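Local coordinates for protein prolyl-tRNA synthetase (Giardia lamblia ATCC 50803, PDB 3IAL) that probably attaches L-proline to tRNA(Pro) at the expense of ATP, and holds the prolyl-adenylate intermediate in its active site here, at residues L64-Y69 with H146-I151; S188-V193 with A239-L244; L209-W214 with V235-G240; V225-M230 with E485-N490. All coordinates share one frame; numbering follows the deposited sequence.

All four contacts gather round the antiparallel sheet of the class II synthetase core that carries the prolyl-adenylate. Contact 1 comes first along the chain, setting helix 52-71 against strand 143-152. Contact 2, its centre about 13 Å from that of contact 1, packs helix 180-201 on strand 235-245, and Val193 of its helix touches Glu68 and Tyr69. Contacts 2 and 3 share Ala239 and Gly240 on strand 235-245, and both touch the adenylate. Contacts 3 and 4, centres about 5 Å apart, interleave along the chain and across strands 235-245, 222-229, 207-211 and 485-489, neighbours in that order; each reaches over the strand in between, and contact 4 ties the C-terminal region to the core.

Contact 1. Residues L64-Y69 with H146-I151; sequences LCEEEY and HQTCTI
The imidazole of His146 is met by two residues of helix 52-71 that stand one turn apart: Tyr69 over a face and Glu66 at the rim. Tyr69 brings CD2 to 3.6 Å from His146 CG, and its CB makes a CH-pi contact over the same ring, 4.1 Å from the His146 centroid. The two rings are oblique, with planes 59° apart. In His146, CG stands between the backbone N and the carbonyl carbon (chi1 68°), which turns the ring toward the helix. There the aliphatic part of Glu66 passes its edge, CG lying 3.7 Å from His146 CE1. A water in the ring plane bonds to His146 NE2 at 2.8 Å and donates to Glu66 O at 2.9 Å, while His146 ND1 is bonded to Asn171. A histidine suits this place because it offers a flat face to an aromatic ring and polar atoms at its rim. Glu66 extends beyond CG, so that OE2 accepts a very short bond of 2.5 Å from Thr148 OG1. The other carboxylate oxygen forms a salt bridge with Arg63 of the second subunit, which places this buried acid at the dimer interface. Helix and strand segments run nearly antiparallel, their axes 9.7 Å apart; strand 143-152 pairs antiparallel with strand 167-177, consistent with motif 2 of class II synthetases, and on its other edge runs parallel to short strand 75-76.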
# COMPACT_ATOMS: atom_id res chain seq x y z
N LEU B 64 -1.40 -3.98 -8.55
CA LEU B 64 -1.13 -4.30 -9.96
C LEU B 64 -0.61 -3.07 -10.70
O LEU B 64 0.36 -3.16 -11.45
CB LEU B 64 -2.37 -4.85 -10.67
CG LEU B 64 -2.16 -5.14 -12.17
CD1 LEU B 64 -1.10 -6.25 -12.41
CD2 LEU B 64 -3.48 -5.50 -12.84
N CYS B 65 -1.26 -1.93 -10.50
CA CYS B 65 -0.79 -0.68 -11.08
C CYS B 65 0.65 -0.38 -10.68
O CYS B 65 1.50 -0.05 -11.53
CB CYS B 65 -1.69 0.49 -10.66
SG CYS B 65 -1.34 1.98 -11.60
N GLU B 66 0.93 -0.52 -9.40
CA GLU B 66 2.26 -0.26 -8.87
C GLU B 66 3.29 -1.17 -9.54
O GLU B 66 4.32 -0.70 -10.03
CB GLU B 66 2.27 -0.45 -7.35
CG GLU B 66 1.51 0.64 -6.59
CD GLU B 66 1.09 0.24 -5.18
OE1 GLU B 66 1.41 -0.88 -4.75
OE2 GLU B 66 0.44 1.06 -4.49
N GLU B 67 2.97 -2.46 -9.58
CA GLU B 67 3.82 -3.48 -10.21
C GLU B 67 4.10 -3.19 -11.69
O GLU B 67 5.23 -3.35 -12.15
CB GLU B 67 3.15 -4.85 -10.10
CG GLU B 67 3.17 -5.46 -8.71
CD GLU B 67 2.26 -6.69 -8.60
OE1 GLU B 67 1.69 -7.13 -9.63
OE2 GLU B 67 2.13 -7.23 -7.47
N GLU B 68 3.06 -2.79 -12.43
CA GLU B 68 3.18 -2.51 -13.88
C GLU B 68 3.95 -1.20 -14.13
O GLU B 68 4.73 -1.11 -15.08
CB GLU B 68 1.81 -2.42 -14.53
CG GLU B 68 1.04 -3.74 -14.57
CD GLU B 68 1.80 -4.82 -15.32
OE1 GLU B 68 2.17 -4.59 -16.49
OE2 GLU B 68 2.04 -5.89 -14.73
N TYR B 69 3.73 -0.21 -13.28
CA TYR B 69 4.49 1.03 -13.34
C TYR B 69 5.97 0.76 -13.08
O TYR B 69 6.82 1.27 -13.80
CB TYR B 69 3.94 2.07 -12.36
CG TYR B 69 2.74 2.90 -12.86
CD1 TYR B 69 2.41 2.97 -14.22
CD2 TYR B 69 1.97 3.63 -11.97
CE1 TYR B 69 1.32 3.73 -14.65
CE2 TYR B 69 0.90 4.38 -12.39
CZ TYR B 69 0.57 4.43 -13.73
OH TYR B 69 -0.50 5.19 -14.14
N HIS B 146 5.29 7.71 -8.94
CA HIS B 146 3.87 7.54 -8.71
C HIS B 146 3.65 7.25 -7.24
O HIS B 146 4.57 6.82 -6.55
CB HIS B 146 3.30 6.40 -9.57
CG HIS B 146 3.78 5.05 -9.17
ND1 HIS B 146 3.07 4.23 -8.32
CD2 HIS B 146 4.91 4.38 -9.48
CE1 HIS B 146 3.74 3.11 -8.14
NE2 HIS B 146 4.86 3.17 -8.82
N GLN B 147 2.43 7.49 -6.77
CA GLN B 147 2.06 7.19 -5.40
C GLN B 147 0.62 6.71 -5.32
O GLN B 147 -0.24 7.15 -6.07
CB GLN B 147 2.26 8.39 -4.49
CG GLN B 147 1.37 9.58 -4.79
CD GLN B 147 1.65 10.74 -3.86
OE1 GLN B 147 2.61 10.70 -3.09
NE2 GLN B 147 0.83 11.79 -3.94
N THR B 148 0.38 5.80 -4.39
CA THR B 148 -0.94 5.28 -4.09
C THR B 148 -1.28 5.91 -2.76
O THR B 148 -0.53 5.78 -1.80
CB THR B 148 -0.91 3.76 -3.94
OG1 THR B 148 -0.60 3.18 -5.21
CG2 THR B 148 -2.26 3.24 -3.42
N CYS B 149 -2.40 6.62 -2.72
CA CYS B 149 -2.76 7.39 -1.54
C CYS B 149 -4.21 7.82 -1.67
O CYS B 149 -4.90 7.42 -2.61
CB CYS B 149 -1.85 8.62 -1.39
SG CYS B 149 -2.09 9.89 -2.69
N THR B 150 -4.67 8.65 -0.74
CA THR B 150 -5.98 9.26 -0.87
C THR B 150 -5.82 10.74 -1.15
O THR B 150 -4.83 11.37 -0.73
CB THR B 150 -6.88 8.98 0.36
OG1 THR B 150 -6.49 9.79 1.47
CG2 THR B 150 -6.81 7.51 0.74
N ILE B 151 -6.77 11.28 -1.91
CA ILE B 151 -6.90 12.72 -2.15
C ILE B 151 -8.25 13.16 -1.60
O ILE B 151 -9.08 12.31 -1.23
CB ILE B 151 -6.77 13.08 -3.65
CG1 ILE B 151 -7.70 12.21 -4.51
CG2 ILE B 151 -5.31 12.93 -4.10
CD1 ILE B 151 -8.00 12.82 -5.89
O HOH W 1 6.17 0.79 -8.39

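Contact 2. Residues S188-V193 with A239-L244; sequences SDYWKV and AGIHNL. With PR8 (5'-O-[(R)-hydroxy{[(2S)-pyrrolidin-2-ylcarbonyl]oxy}phosphoryl]adenosine), chain H.
Apolar contact dominates where Ile241 points from its strand into the side chains of Tyr190 and Trp191. CD1, at the end of the longer branch of the isoleucine, meets both aromatics and lies 3.7 Å from Tyr190 CB, while CG2 adds a contact of 3.8 Å at Tyr190 CD2. A long, branched aliphatic chain fits here because it can touch two aromatic residues that succeed each other on the helix. The CH-pi contact is well centred: the methyl carbon CD1 of Ile241 stands 3.6 Å from the centroid of the five-membered ring of Trp191, only 12° off the normal. In Trp191, chi1 of -81° carries the indole toward the strand and chi2 of 110° turns its face to this methyl. The polar ends look elsewhere, Trp191 NE1 to Glu224 and Tyr190 OH to Thr269. Hydrogen bonding belongs to the far side of the strand, where His242 NE2 donates to O10 of the prolyl-adenylate at 2.8 Å, with a weak second bond to O2P. His242 ND1 is bonded to Ser223, which fixes the rotation of the ring and leaves NE2 directed at the ligand. Strand 235-245 thus has helix 180-201 packed on one side and the adenylate on the other; strands 222-229 and 263-274 pair with it in the antiparallel sheet of the class II core.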
# COMPACT_ATOMS: atom_id res chain seq x y z
N SER B 188 1.48 6.88 -24.09
CA SER B 188 1.30 5.50 -24.55
C SER B 188 1.67 4.50 -23.47
O SER B 188 0.99 3.49 -23.30
CB SER B 188 2.15 5.22 -25.80
OG SER B 188 1.82 6.10 -26.84
N ASP B 189 2.76 4.76 -22.73
CA ASP B 189 3.14 3.88 -21.61
C ASP B 189 2.04 3.82 -20.56
O ASP B 189 1.74 2.75 -20.04
CB ASP B 189 4.46 4.33 -20.96
CG ASP B 189 5.68 3.96 -21.79
OD1 ASP B 189 5.52 3.27 -22.82
OD2 ASP B 189 6.80 4.33 -21.39
N TYR B 190 1.44 4.97 -20.25
CA TYR B 190 0.33 5.01 -19.30
C TYR B 190 -0.83 4.18 -19.84
O TYR B 190 -1.41 3.37 -19.11
CB TYR B 190 -0.16 6.45 -19.07
CG TYR B 190 0.77 7.42 -18.37
CD1 TYR B 190 1.57 7.05 -17.30
CD2 TYR B 190 0.79 8.76 -18.75
CE1 TYR B 190 2.40 7.99 -16.65
CE2 TYR B 190 1.59 9.68 -18.12
CZ TYR B 190 2.39 9.30 -17.07
OH TYR B 190 3.17 10.28 -16.48
N TRP B 191 -1.18 4.36 -21.12
CA TRP B 191 -2.26 3.59 -21.74
C TRP B 191 -2.01 2.09 -21.76
O TRP B 191 -2.95 1.31 -21.59
CB TRP B 191 -2.58 4.11 -23.16
CG TRP B 191 -3.46 5.31 -23.11
CD1 TRP B 191 -3.12 6.59 -23.42
CD2 TRP B 191 -4.82 5.36 -22.68
NE1 TRP B 191 -4.19 7.43 -23.23
CE2 TRP B 191 -5.25 6.70 -22.77
CE3 TRP B 191 -5.72 4.39 -22.22
CZ2 TRP B 191 -6.53 7.10 -22.43
CZ3 TRP B 191 -7.00 4.78 -21.87
CH2 TRP B 191 -7.40 6.13 -21.98
N LYS B 192 -0.75 1.68 -21.94
CA LYS B 192 -0.42 0.25 -21.82
C LYS B 192 -0.83 -0.32 -20.46
O LYS B 192 -1.35 -1.42 -20.37
CB LYS B 192 1.07 -0.00 -22.05
CG LYS B 192 1.43 -0.51 -23.44
CD LYS B 192 1.46 0.61 -24.46
CE LYS B 192 2.23 0.19 -25.71
NZ LYS B 192 3.68 0.08 -25.41
N VAL B 193 -0.59 0.44 -19.40
CA VAL B 193 -0.91 -0.02 -18.05
C VAL B 193 -2.42 -0.07 -17.81
O VAL B 193 -2.91 -1.00 -17.19
CB VAL B 193 -0.20 0.83 -16.98
CG1 VAL B 193 -0.62 0.39 -15.58
CG2 VAL B 193 1.31 0.69 -17.15
N ALA B 239 -10.13 6.69 -16.19
CA ALA B 239 -8.72 7.02 -16.25
C ALA B 239 -8.59 8.45 -16.75
O ALA B 239 -9.37 8.88 -17.59
CB ALA B 239 -7.97 6.08 -17.17
N GLY B 240 -7.62 9.17 -16.21
CA GLY B 240 -7.26 10.49 -16.72
C GLY B 240 -5.77 10.53 -16.97
O GLY B 240 -4.98 10.31 -16.06
N ILE B 241 -5.40 10.80 -18.22
CA ILE B 241 -4.01 10.76 -18.66
C ILE B 241 -3.70 12.08 -19.38
O ILE B 241 -4.29 12.37 -20.42
CB ILE B 241 -3.79 9.52 -19.57
CG1 ILE B 241 -3.79 8.25 -18.71
CG2 ILE B 241 -2.50 9.62 -20.36
CD1 ILE B 241 -3.81 6.94 -19.49
N HIS B 242 -2.77 12.86 -18.84
CA HIS B 242 -2.60 14.26 -19.24
C HIS B 242 -1.19 14.65 -19.67
O HIS B 242 -0.21 14.25 -19.06
CB HIS B 242 -3.04 15.16 -18.09
CG HIS B 242 -4.33 14.73 -17.47
ND1 HIS B 242 -5.56 15.06 -18.01
CD2 HIS B 242 -4.59 13.98 -16.38
CE1 HIS B 242 -6.51 14.53 -17.27
NE2 HIS B 242 -5.96 13.87 -16.28
N ASN B 243 -1.13 15.46 -20.72
CA ASN B 243 0.11 16.11 -21.14
C ASN B 243 0.01 17.55 -20.65
O ASN B 243 -0.81 18.32 -21.15
CB ASN B 243 0.26 16.04 -22.67
CG ASN B 243 1.66 16.46 -23.14
OD1 ASN B 243 2.31 17.30 -22.52
ND2 ASN B 243 2.11 15.88 -24.25
N LEU B 244 0.82 17.89 -19.66
CA LEU B 244 0.76 19.20 -19.02
C LEU B 244 1.65 20.24 -19.71
O LEU B 244 1.66 21.41 -19.33
CB LEU B 244 1.15 19.07 -17.54
CG LEU B 244 0.29 18.09 -16.74
CD1 LEU B 244 0.73 18.11 -15.28
CD2 LEU B 244 -1.20 18.45 -16.85
C PR8 H . -5.87 13.91 -12.43
N PR8 H . -3.81 14.52 -11.33
O PR8 H . -6.39 14.21 -11.35
P PR8 H . -8.11 13.24 -13.27
N1 PR8 H . -14.46 9.92 -6.71
C2 PR8 H . -13.82 8.86 -7.18
N3 PR8 H . -12.92 8.94 -8.16
C4 PR8 H . -12.62 10.11 -8.72
C5 PR8 H . -13.28 11.25 -8.27
C6 PR8 H . -14.21 11.14 -7.24
N6 PR8 H . -14.84 12.22 -6.78
N7 PR8 H . -12.82 12.28 -8.97
C8 PR8 H . -11.92 11.81 -9.84
N9 PR8 H . -11.80 10.49 -9.70
CA PR8 H . -4.36 14.00 -12.59
CB PR8 H . -3.80 12.59 -12.77
CD PR8 H . -2.72 13.64 -10.93
CG PR8 H . -3.19 12.26 -11.40
C1' PR8 H . -10.88 9.62 -10.51
O10 PR8 H . -6.54 13.50 -13.54
O1P PR8 H . -8.89 14.48 -13.08
C2' PR8 H . -11.30 9.53 -11.99
O2' PR8 H . -11.12 8.19 -12.47
O2P PR8 H . -8.62 12.45 -14.57
C3' PR8 H . -10.29 10.40 -12.69
O3' PR8 H . -10.15 10.01 -14.06
C4' PR8 H . -9.07 9.97 -11.89
O4' PR8 H . -9.53 10.19 -10.54
C5' PR8 H . -7.89 10.84 -12.27
O5' PR8 H . -8.20 12.20 -12.05

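Contact 3. Residues L209-W214 with V235-G240; sequences LRRVCW and VLQTAG. With PR8 (5'-O-[(R)-hydroxy{[(2S)-pyrrolidin-2-ylcarbonyl]oxy}phosphoryl]adenosine), chain H; GOL (glycerol), chain I.
In the prolyl-adenylate pocket of the class II catalytic core, Arg211 reaches across to Gln237, a residue that binds the ligand itself. Arg211 bends at chi2 and chi3 (71° and 73°), which swings the guanidinium back toward strand 235-245, and NH2 donates to Gln237 OE1 at 2.8 Å. The bond is nearly straight, and OE1 lies in the guanidinium plane, yet the donor stands well above the carbonyl plane of the amide (38°). The same NH2 forms a salt bridge with Asp227, which positions the arginine. Gln237 OE1 also accepts from glycerol O3 at 2.8 Å, and the two bonds help to fix the amide with NE2 facing the ligand. Gln237 NE2 donates to the ribose O3' of the adenylate at 2.9 Å and also comes close to the phosphate oxygen O2P. One flat glutamine amide can thus offer an acceptor to a second-shell arginine and a donor to the ribose. The glycerol, probably from the crystallisation liquor, lies beside them and accepts from Gln237 NE2 through O1 (2.6 Å) and weakly from Arg211 NE through O3. The backbone takes part as well, since O2' of the ribose donates to Gln237 O at 3.0 Å, a carbonyl that also receives Arg276 of helix 276-285. Further along the strand a glycine leaves room for the phosphate, Gly240 CA lying 3.2 Å from O2P of the adenylate.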
# COMPACT_ATOMS: atom_id res chain seq x y z
N LEU B 209 -10.66 8.44 -25.32
CA LEU B 209 -10.94 9.72 -25.98
C LEU B 209 -9.93 10.79 -25.64
O LEU B 209 -9.37 10.81 -24.55
CB LEU B 209 -12.31 10.24 -25.56
CG LEU B 209 -13.53 9.38 -25.86
CD1 LEU B 209 -14.74 9.95 -25.13
CD2 LEU B 209 -13.78 9.29 -27.37
N ARG B 210 -9.72 11.69 -26.59
CA ARG B 210 -9.17 12.99 -26.29
C ARG B 210 -10.33 13.84 -25.75
O ARG B 210 -11.27 14.17 -26.48
CB ARG B 210 -8.57 13.63 -27.56
CG ARG B 210 -7.99 15.04 -27.36
CD ARG B 210 -6.69 15.02 -26.59
NE ARG B 210 -5.59 14.43 -27.36
CZ ARG B 210 -4.86 15.06 -28.29
NH1 ARG B 210 -5.10 16.34 -28.59
NH2 ARG B 210 -3.89 14.42 -28.92
N ARG B 211 -10.26 14.19 -24.47
CA ARG B 211 -11.31 15.00 -23.84
C ARG B 211 -11.43 16.34 -24.57
O ARG B 211 -10.43 16.93 -24.97
CB ARG B 211 -11.01 15.20 -22.35
CG ARG B 211 -11.99 16.09 -21.58
CD ARG B 211 -13.34 15.43 -21.38
NE ARG B 211 -13.33 14.34 -20.40
CZ ARG B 211 -14.00 13.19 -20.52
NH1 ARG B 211 -14.71 12.91 -21.61
NH2 ARG B 211 -13.95 12.28 -19.54
N VAL B 212 -12.66 16.80 -24.78
CA VAL B 212 -12.90 18.10 -25.41
C VAL B 212 -12.05 19.20 -24.74
O VAL B 212 -11.89 19.22 -23.52
CB VAL B 212 -14.38 18.51 -25.37
CG1 VAL B 212 -15.20 17.60 -26.29
CG2 VAL B 212 -14.92 18.50 -23.93
N CYS B 213 -11.52 20.10 -25.56
CA CYS B 213 -10.49 21.03 -25.10
C CYS B 213 -11.00 22.06 -24.07
O CYS B 213 -10.23 22.53 -23.24
CB CYS B 213 -9.82 21.73 -26.28
SG CYS B 213 -10.90 22.73 -27.28
N TRP B 214 -12.30 22.36 -24.09
CA TRP B 214 -12.90 23.25 -23.08
C TRP B 214 -13.17 22.57 -21.72
O TRP B 214 -13.65 23.23 -20.80
CB TRP B 214 -14.19 23.89 -23.61
CG TRP B 214 -15.26 22.90 -23.97
CD1 TRP B 214 -16.18 22.34 -23.14
CD2 TRP B 214 -15.50 22.33 -25.27
NE1 TRP B 214 -16.99 21.46 -23.83
CE2 TRP B 214 -16.58 21.44 -25.14
CE3 TRP B 214 -14.90 22.49 -26.52
CZ2 TRP B 214 -17.08 20.70 -26.23
CZ3 TRP B 214 -15.39 21.76 -27.60
CH2 TRP B 214 -16.47 20.88 -27.45
N VAL B 235 -21.76 7.24 -18.69
CA VAL B 235 -20.33 6.90 -18.70
C VAL B 235 -19.64 7.42 -17.43
O VAL B 235 -20.02 8.44 -16.86
CB VAL B 235 -19.59 7.48 -19.93
CG1 VAL B 235 -20.12 6.88 -21.22
CG2 VAL B 235 -19.68 9.02 -19.94
N LEU B 236 -18.60 6.70 -17.02
CA LEU B 236 -17.80 7.06 -15.86
C LEU B 236 -16.36 7.27 -16.31
O LEU B 236 -15.76 6.35 -16.87
CB LEU B 236 -17.88 5.92 -14.84
CG LEU B 236 -17.21 6.13 -13.49
CD1 LEU B 236 -17.90 7.28 -12.74
CD2 LEU B 236 -17.25 4.85 -12.67
N GLN B 237 -15.80 8.46 -16.07
CA GLN B 237 -14.39 8.70 -16.39
C GLN B 237 -13.54 7.95 -15.39
O GLN B 237 -13.54 8.26 -14.20
CB GLN B 237 -14.02 10.19 -16.37
CG GLN B 237 -12.57 10.44 -16.75
CD GLN B 237 -12.14 11.88 -16.58
OE1 GLN B 237 -12.84 12.80 -17.00
NE2 GLN B 237 -10.97 12.09 -15.98
N THR B 238 -12.81 6.96 -15.89
CA THR B 238 -12.16 5.95 -15.05
C THR B 238 -10.64 5.96 -15.20
O THR B 238 -9.93 5.32 -14.43
CB THR B 238 -12.76 4.57 -15.41
OG1 THR B 238 -14.18 4.63 -15.20
CG2 THR B 238 -12.17 3.43 -14.58
N ALA B 239 -10.13 6.69 -16.19
CA ALA B 239 -8.72 7.02 -16.25
C ALA B 239 -8.59 8.45 -16.75
O ALA B 239 -9.37 8.88 -17.59
CB ALA B 239 -7.97 6.08 -17.17
N GLY B 240 -7.62 9.17 -16.21
CA GLY B 240 -7.26 10.49 -16.72
C GLY B 240 -5.77 10.53 -16.97
O GLY B 240 -4.98 10.31 -16.06
C PR8 H . -5.87 13.91 -12.43
N PR8 H . -3.81 14.52 -11.33
O PR8 H . -6.39 14.21 -11.35
P PR8 H . -8.11 13.24 -13.27
N1 PR8 H . -14.46 9.92 -6.71
C2 PR8 H . -13.82 8.86 -7.18
N3 PR8 H . -12.92 8.94 -8.16
C4 PR8 H . -12.62 10.11 -8.72
C5 PR8 H . -13.28 11.25 -8.27
C6 PR8 H . -14.21 11.14 -7.24
N6 PR8 H . -14.84 12.22 -6.78
N7 PR8 H . -12.82 12.28 -8.97
C8 PR8 H . -11.92 11.81 -9.84
N9 PR8 H . -11.80 10.49 -9.70
CA PR8 H . -4.36 14.00 -12.59
CB PR8 H . -3.80 12.59 -12.77
CD PR8 H . -2.72 13.64 -10.93
CG PR8 H . -3.19 12.26 -11.40
C1' PR8 H . -10.88 9.62 -10.51
O10 PR8 H . -6.54 13.50 -13.54
O1P PR8 H . -8.89 14.48 -13.08
C2' PR8 H . -11.30 9.53 -11.99
O2' PR8 H . -11.12 8.19 -12.47
O2P PR8 H . -8.62 12.45 -14.57
C3' PR8 H . -10.29 10.40 -12.69
O3' PR8 H . -10.15 10.01 -14.06
C4' PR8 H . -9.07 9.97 -11.89
O4' PR8 H . -9.53 10.19 -10.54
C5' PR8 H . -7.89 10.84 -12.27
O5' PR8 H . -8.20 12.20 -12.05
C1 GOL I . -9.60 14.92 -16.06
O1 GOL I . -10.45 14.47 -15.04
C2 GOL I . -10.27 16.05 -16.83
O2 GOL I . -11.05 16.83 -15.95
C3 GOL I . -11.11 15.49 -17.98
O3 GOL I . -12.49 15.50 -17.68

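Contact 4. Residues V225-M230 with E485-N490; sequences VSDVVM and EIRGHN
Asp227 and Arg487 form the centre of a buried salt-bridge network that joins the antiparallel sheet of the catalytic core to strand 485-489 of the C-terminal region. The two side chains meet across strand 207-211, which pairs with both of their strands and whose Leu209 touches both residues. Arg487 curls through its middle torsions to turn the flank of its guanidinium to the acid, a side-on grip that uses NE and one terminal nitrogen. NE donates to Asp227 OD2 at 2.8 Å and NH2 to Asp227 OD1 at 3.0 Å, both fairly straight. The two planes are 37° apart rather than coplanar, and each donor comes from above the carboxylate, about 50° out of its plane. With its spread of N-H groups, an arginine can serve two acids at once: NH1 donates to Glu485 OE2 at 2.6 Å, through a more bent bond, in a second salt bridge. Arg211 bridges both sides of the contact, binding Asp227 OD1 through NH2 and the backbone acceptor Arg487 O through NH1. One short buried acid is thus held by two arginines, which would probably favour its ionised form. Opposite Tyr513, Arg487 and Gly488 make a classic beta bulge. Gly488 takes backbone angles at which a CB would be pressed against the carbonyl O of Arg487, hence a glycine there. The aliphatic root of the arginine also lies along the acid, with Arg487 CB 3.4 Å from Asp227 OD2.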
# COMPACT_ATOMS: atom_id res chain seq x y z
N VAL B 225 -8.69 10.30 -21.82
CA VAL B 225 -9.52 9.64 -20.83
C VAL B 225 -10.06 8.30 -21.31
O VAL B 225 -10.13 8.03 -22.51
CB VAL B 225 -10.73 10.53 -20.45
CG1 VAL B 225 -10.26 11.84 -19.85
CG2 VAL B 225 -11.66 10.77 -21.66
N SER B 226 -10.44 7.47 -20.34
CA SER B 226 -11.20 6.27 -20.59
C SER B 226 -12.58 6.48 -19.97
O SER B 226 -12.73 6.51 -18.75
CB SER B 226 -10.52 5.05 -19.97
OG SER B 226 -11.27 3.87 -20.26
N ASP B 227 -13.58 6.68 -20.84
CA ASP B 227 -14.97 6.82 -20.43
C ASP B 227 -15.67 5.46 -20.51
O ASP B 227 -15.88 4.95 -21.60
CB ASP B 227 -15.70 7.82 -21.33
CG ASP B 227 -15.47 9.25 -20.93
OD1 ASP B 227 -15.00 9.51 -19.80
OD2 ASP B 227 -15.81 10.14 -21.74
N VAL B 228 -16.02 4.90 -19.37
CA VAL B 228 -16.54 3.54 -19.31
C VAL B 228 -18.07 3.55 -19.23
O VAL B 228 -18.63 4.17 -18.35
CB VAL B 228 -15.98 2.79 -18.11
CG1 VAL B 228 -16.67 1.43 -17.94
CG2 VAL B 228 -14.47 2.61 -18.24
N VAL B 229 -18.73 2.87 -20.16
CA VAL B 229 -20.18 2.74 -20.10
C VAL B 229 -20.59 1.85 -18.91
O VAL B 229 -20.16 0.71 -18.79
CB VAL B 229 -20.76 2.15 -21.39
CG1 VAL B 229 -22.28 2.04 -21.26
CG2 VAL B 229 -20.37 3.00 -22.59
N MET B 230 -21.42 2.42 -18.04
CA MET B 230 -21.95 1.72 -16.87
C MET B 230 -23.33 1.15 -17.18
O MET B 230 -23.97 1.57 -18.16
CB MET B 230 -22.02 2.68 -15.69
CG MET B 230 -20.64 3.18 -15.25
SD MET B 230 -19.74 1.93 -14.31
CE MET B 230 -20.63 1.99 -12.77
N GLU B 485 -23.36 15.25 -22.63
CA GLU B 485 -22.28 16.16 -22.97
C GLU B 485 -21.35 15.55 -23.99
O GLU B 485 -21.18 14.34 -24.06
CB GLU B 485 -21.52 16.57 -21.72
CG GLU B 485 -20.79 15.45 -21.02
CD GLU B 485 -20.28 15.90 -19.66
OE1 GLU B 485 -21.08 16.45 -18.88
OE2 GLU B 485 -19.07 15.71 -19.39
N ILE B 486 -20.73 16.42 -24.78
CA ILE B 486 -19.72 15.98 -25.71
C ILE B 486 -18.47 15.65 -24.89
O ILE B 486 -17.92 16.51 -24.22
CB ILE B 486 -19.41 17.03 -26.77
CG1 ILE B 486 -20.67 17.33 -27.60
CG2 ILE B 486 -18.29 16.55 -27.67
CD1 ILE B 486 -20.47 18.44 -28.63
N ARG B 487 -18.06 14.38 -24.95
CA ARG B 487 -16.96 13.87 -24.15
C ARG B 487 -15.63 14.04 -24.84
O ARG B 487 -14.63 14.37 -24.20
CB ARG B 487 -17.19 12.39 -23.85
CG ARG B 487 -18.46 12.13 -23.07
CD ARG B 487 -18.43 12.77 -21.69
NE ARG B 487 -17.70 11.97 -20.73
CZ ARG B 487 -17.65 12.21 -19.42
NH1 ARG B 487 -18.25 13.27 -18.91
NH2 ARG B 487 -16.98 11.39 -18.62
N GLY B 488 -15.61 13.77 -26.14
CA GLY B 488 -14.41 13.97 -26.95
C GLY B 488 -14.39 13.11 -28.20
O GLY B 488 -15.40 12.50 -28.58
N HIS B 489 -13.22 13.05 -28.82
CA HIS B 489 -13.01 12.23 -30.00
C HIS B 489 -11.75 11.39 -29.83
O HIS B 489 -10.91 11.69 -28.99
CB HIS B 489 -12.90 13.12 -31.24
CG HIS B 489 -11.58 13.81 -31.38
ND1 HIS B 489 -11.22 14.89 -30.61
CD2 HIS B 489 -10.53 13.57 -32.20
CE1 HIS B 489 -10.01 15.29 -30.94
NE2 HIS B 489 -9.56 14.50 -31.91
N ASN B 490 -11.64 10.34 -30.63
CA ASN B 490 -10.44 9.52 -30.68
C ASN B 490 -9.62 9.95 -31.88
O ASN B 490 -10.05 9.74 -33.01
CB ASN B 490 -10.83 8.05 -30.80
CG ASN B 490 -9.66 7.11 -30.55
OD1 ASN B 490 -8.50 7.43 -30.84
ND2 ASN B 490 -9.96 5.94 -30.01